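Local coordinates for 3-hydroxyisobutyrate dehydrogenase family protein (Geobacter sulfurreducens, PDB 3PDU) that binds NADP and probably reduces succinic semialdehyde to gamma-hydroxybutyrate, as a member of the beta-hydroxyacid dehydrogenase family, at residues I11-N19 with G123-L133. Sequence-based numbering, arbitrary orientation.
With NAP (NADP nicotinamide-adenine-dinucleotide phosphate), chain I.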
# COMPACT_ATOMS: atom_id res chain seq x y z
N ILE A 11 25.52 -18.30 5.31
CA ILE A 11 25.10 -18.91 4.05
C ILE A 11 25.96 -18.43 2.89
O ILE A 11 26.34 -19.23 2.03
CB ILE A 11 23.61 -18.62 3.77
CG1 ILE A 11 22.74 -19.42 4.75
CG2 ILE A 11 23.24 -18.95 2.32
CD1 ILE A 11 21.32 -18.96 4.83
N MET A 12 26.28 -17.13 2.88
CA MET A 12 27.13 -16.56 1.83
C MET A 12 28.62 -16.68 2.19
O MET A 12 29.44 -17.07 1.36
CB MET A 12 26.78 -15.08 1.60
CG MET A 12 25.36 -14.83 1.04
SD MET A 12 25.19 -15.45 -0.64
CE MET A 12 26.11 -14.22 -1.57
N GLY A 13 28.96 -16.32 3.42
CA GLY A 13 30.36 -16.25 3.84
C GLY A 13 31.08 -17.58 3.84
O GLY A 13 32.28 -17.65 3.57
N GLY A 14 30.37 -18.65 4.19
CA GLY A 14 30.96 -19.99 4.18
C GLY A 14 31.51 -20.33 2.80
O GLY A 14 32.70 -20.60 2.65
N PRO A 15 30.64 -20.34 1.77
CA PRO A 15 31.06 -20.67 0.40
C PRO A 15 32.10 -19.69 -0.14
O PRO A 15 33.00 -20.10 -0.88
CB PRO A 15 29.76 -20.53 -0.41
CG PRO A 15 28.66 -20.62 0.57
CD PRO A 15 29.18 -20.24 1.92
N MET A 16 31.98 -18.41 0.21
CA MET A 16 32.93 -17.40 -0.26
C MET A 16 34.30 -17.65 0.35
O MET A 16 35.31 -17.67 -0.37
CB MET A 16 32.45 -15.98 0.08
CG MET A 16 31.23 -15.56 -0.74
SD MET A 16 30.43 -14.11 -0.02
CE MET A 16 31.58 -12.78 -0.39
N ALA A 17 34.35 -17.86 1.66
CA ALA A 17 35.62 -18.17 2.31
C ALA A 17 36.23 -19.45 1.72
O ALA A 17 37.44 -19.51 1.49
CB ALA A 17 35.44 -18.29 3.84
N ALA A 18 35.39 -20.44 1.47
CA ALA A 18 35.85 -21.72 0.91
C ALA A 18 36.45 -21.53 -0.49
O ALA A 18 37.44 -22.19 -0.84
CB ALA A 18 34.71 -22.73 0.87
N ASN A 19 35.85 -20.66 -1.29
CA ASN A 19 36.41 -20.34 -2.60
C ASN A 19 37.83 -19.76 -2.52
O ASN A 19 38.67 -20.07 -3.36
CB ASN A 19 35.49 -19.38 -3.36
CG ASN A 19 34.33 -20.10 -4.00
OD1 ASN A 19 34.36 -21.32 -4.15
ND2 ASN A 19 33.29 -19.36 -4.38
N GLY A 123 23.66 -11.75 -6.12
CA GLY A 123 23.86 -13.18 -6.32
C GLY A 123 23.64 -13.90 -5.00
O GLY A 123 24.03 -13.40 -3.95
N THR A 124 23.00 -15.07 -5.05
CA THR A 124 22.54 -15.75 -3.84
C THR A 124 23.47 -16.93 -3.51
O THR A 124 24.64 -16.92 -3.88
CB THR A 124 21.02 -16.16 -3.95
OG1 THR A 124 20.55 -16.72 -2.72
CG2 THR A 124 20.79 -17.16 -5.06
N LYS A 125 22.96 -17.91 -2.77
CA LYS A 125 23.76 -19.04 -2.32
C LYS A 125 24.54 -19.79 -3.42
O LYS A 125 25.74 -20.02 -3.29
CB LYS A 125 22.89 -20.03 -1.54
CG LYS A 125 23.69 -21.19 -0.93
CD LYS A 125 22.83 -21.99 0.03
CE LYS A 125 22.26 -23.23 -0.63
NZ LYS A 125 23.25 -24.34 -0.71
N LYS A 126 23.85 -20.19 -4.48
CA LYS A 126 24.54 -20.93 -5.55
C LYS A 126 25.66 -20.11 -6.21
O LYS A 126 26.77 -20.61 -6.39
CB LYS A 126 23.54 -21.46 -6.59
CG LYS A 126 24.22 -22.13 -7.78
CD LYS A 126 23.24 -22.94 -8.62
CE LYS A 126 23.83 -23.29 -9.99
NZ LYS A 126 25.09 -24.08 -9.87
N PRO A 127 25.38 -18.86 -6.61
CA PRO A 127 26.46 -18.00 -7.11
C PRO A 127 27.64 -17.84 -6.13
O PRO A 127 28.78 -17.79 -6.57
CB PRO A 127 25.76 -16.65 -7.35
CG PRO A 127 24.34 -17.05 -7.71
CD PRO A 127 24.04 -18.25 -6.81
N ALA A 128 27.36 -17.77 -4.82
CA ALA A 128 28.44 -17.68 -3.85
C ALA A 128 29.29 -18.94 -3.93
O ALA A 128 30.52 -18.87 -3.99
CB ALA A 128 27.88 -17.49 -2.45
N GLU A 129 28.63 -20.10 -3.97
CA GLU A 129 29.33 -21.38 -4.08
C GLU A 129 30.15 -21.46 -5.37
O GLU A 129 31.30 -21.90 -5.35
CB GLU A 129 28.34 -22.55 -4.04
CG GLU A 129 27.74 -22.82 -2.67
CD GLU A 129 26.48 -23.68 -2.72
OE1 GLU A 129 26.01 -24.01 -3.83
OE2 GLU A 129 25.96 -24.04 -1.65
N ASP A 130 29.55 -21.03 -6.47
CA ASP A 130 30.16 -21.16 -7.79
C ASP A 130 31.20 -20.09 -8.10
O ASP A 130 31.93 -20.21 -9.08
CB ASP A 130 29.09 -21.10 -8.89
CG ASP A 130 28.14 -22.29 -8.87
OD1 ASP A 130 28.40 -23.27 -8.15
OD2 ASP A 130 27.12 -22.24 -9.58
N GLY A 131 31.23 -19.02 -7.31
CA GLY A 131 32.11 -17.90 -7.60
C GLY A 131 31.60 -17.01 -8.72
O GLY A 131 32.38 -16.42 -9.46
N THR A 132 30.28 -16.89 -8.84
CA THR A 132 29.73 -16.10 -9.94
C THR A 132 28.94 -14.88 -9.44
O THR A 132 27.99 -14.43 -10.08
CB THR A 132 28.87 -16.97 -10.85
OG1 THR A 132 27.80 -17.56 -10.09
CG2 THR A 132 29.74 -18.10 -11.46
N LEU A 133 29.36 -14.35 -8.29
CA LEU A 133 28.75 -13.15 -7.72
C LEU A 133 29.03 -11.92 -8.58
O LEU A 133 30.00 -11.89 -9.33
CB LEU A 133 29.31 -12.90 -6.32
CG LEU A 133 29.04 -13.98 -5.27
CD1 LEU A 133 29.84 -13.69 -3.98
CD2 LEU A 133 27.54 -14.09 -4.97
PA NAP I . 23.41 -15.51 7.37
O1A NAP I . 22.24 -15.19 8.21
O2A NAP I . 23.49 -16.92 6.97
O5B NAP I . 24.77 -15.05 8.07
C5B NAP I . 24.93 -13.87 8.81
C4B NAP I . 26.35 -13.85 9.35
O4B NAP I . 26.51 -12.71 10.19
C3B NAP I . 26.68 -15.07 10.23
O3B NAP I . 28.07 -15.33 10.09
C2B NAP I . 26.42 -14.55 11.63
O2B NAP I . 27.17 -15.15 12.66
C1B NAP I . 26.90 -13.12 11.47
N9A NAP I . 26.35 -12.22 12.49
C8A NAP I . 25.05 -11.81 12.66
N7A NAP I . 25.03 -10.96 13.72
C5A NAP I . 26.28 -10.82 14.20
C6A NAP I . 26.81 -10.07 15.25
N6A NAP I . 26.02 -9.30 15.99
N1A NAP I . 28.16 -10.15 15.49
C2A NAP I . 28.98 -10.94 14.71
N3A NAP I . 28.45 -11.68 13.68
C4A NAP I . 27.12 -11.61 13.43
O3 NAP I . 23.31 -14.51 6.12
PN NAP I . 23.89 -14.54 4.64
O1N NAP I . 22.81 -14.98 3.74
O2N NAP I . 25.24 -15.17 4.67
O5D NAP I . 24.04 -12.94 4.46
C5D NAP I . 25.20 -12.22 4.81
C4D NAP I . 25.08 -10.86 4.14
O4D NAP I . 25.05 -11.03 2.74
C3D NAP I . 23.76 -10.19 4.49
O3D NAP I . 23.98 -8.79 4.52
C2D NAP I . 22.85 -10.51 3.33
O2D NAP I . 21.82 -9.55 3.15
C1D NAP I . 23.88 -10.46 2.21
N1N NAP I . 23.55 -11.19 0.98
C2N NAP I . 22.95 -12.42 1.04
C3N NAP I . 22.67 -13.11 -0.15
C7N NAP I . 22.03 -14.48 -0.12
O7N NAP I . 21.44 -14.95 -1.30
N7N NAP I . 22.00 -15.23 0.98
C4N NAP I . 23.02 -12.54 -1.37
C5N NAP I . 23.66 -11.30 -1.41
C6N NAP I . 23.93 -10.64 -0.22
P2B NAP I . 26.57 -16.40 13.48
O1X NAP I . 27.25 -16.34 14.82
O2X NAP I . 25.07 -16.25 13.58
O3X NAP I . 26.89 -17.67 12.75
O HOH W 1 34.06 -21.59 -7.44
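M12 reaches across to A128 and L133 with its terminal methyl, CE lying 3.8 Å from A128 CB and 3.7 Å from L133 CD2. Bends at chi2 (-67°) and chi3 curl the thioether so that M12 SD also faces the nicotinamide, 3.5 Å from NAP C3N, while M12 CE sits 3.3 Å from the carbonyl oxygen of G123. One side chain therefore fills the space between cofactor, strand 133-139 and the start of helix 125-130. Cutting M12 back to an alanine is likely to open a gap against one face of the nicotinamide and deprive A128 and L133 of one apolar partner they share.

A128 buries nearly as much surface: its CB points toward the other segment and touches M12, P15 and M16. The two helical segments run almost parallel, 14° apart, with axes approaching to 7.9 Å, a spacing consistent with the small side chain of A128 and with P15 CB packing against it and the E129 backbone. Farther along, N19 turns its amide to the C-terminal end of helix 125-130; ND2 gives a weak hydrogen bond to E129 O (3.4 Å, 147°) and stands 2.8 Å from A128 O.

The backbone N of M12 donates a nearly straight bond to NAP O2N (2.9 Å), and that of I11 does the same to O2A, consistent with the glycine-rich turn of a Rossmann-type fold. Because M12 holds the diphosphate through its backbone while its side chain meets the nicotinamide face, A128 and L133, it would tend to couple the two segments around the cofactor.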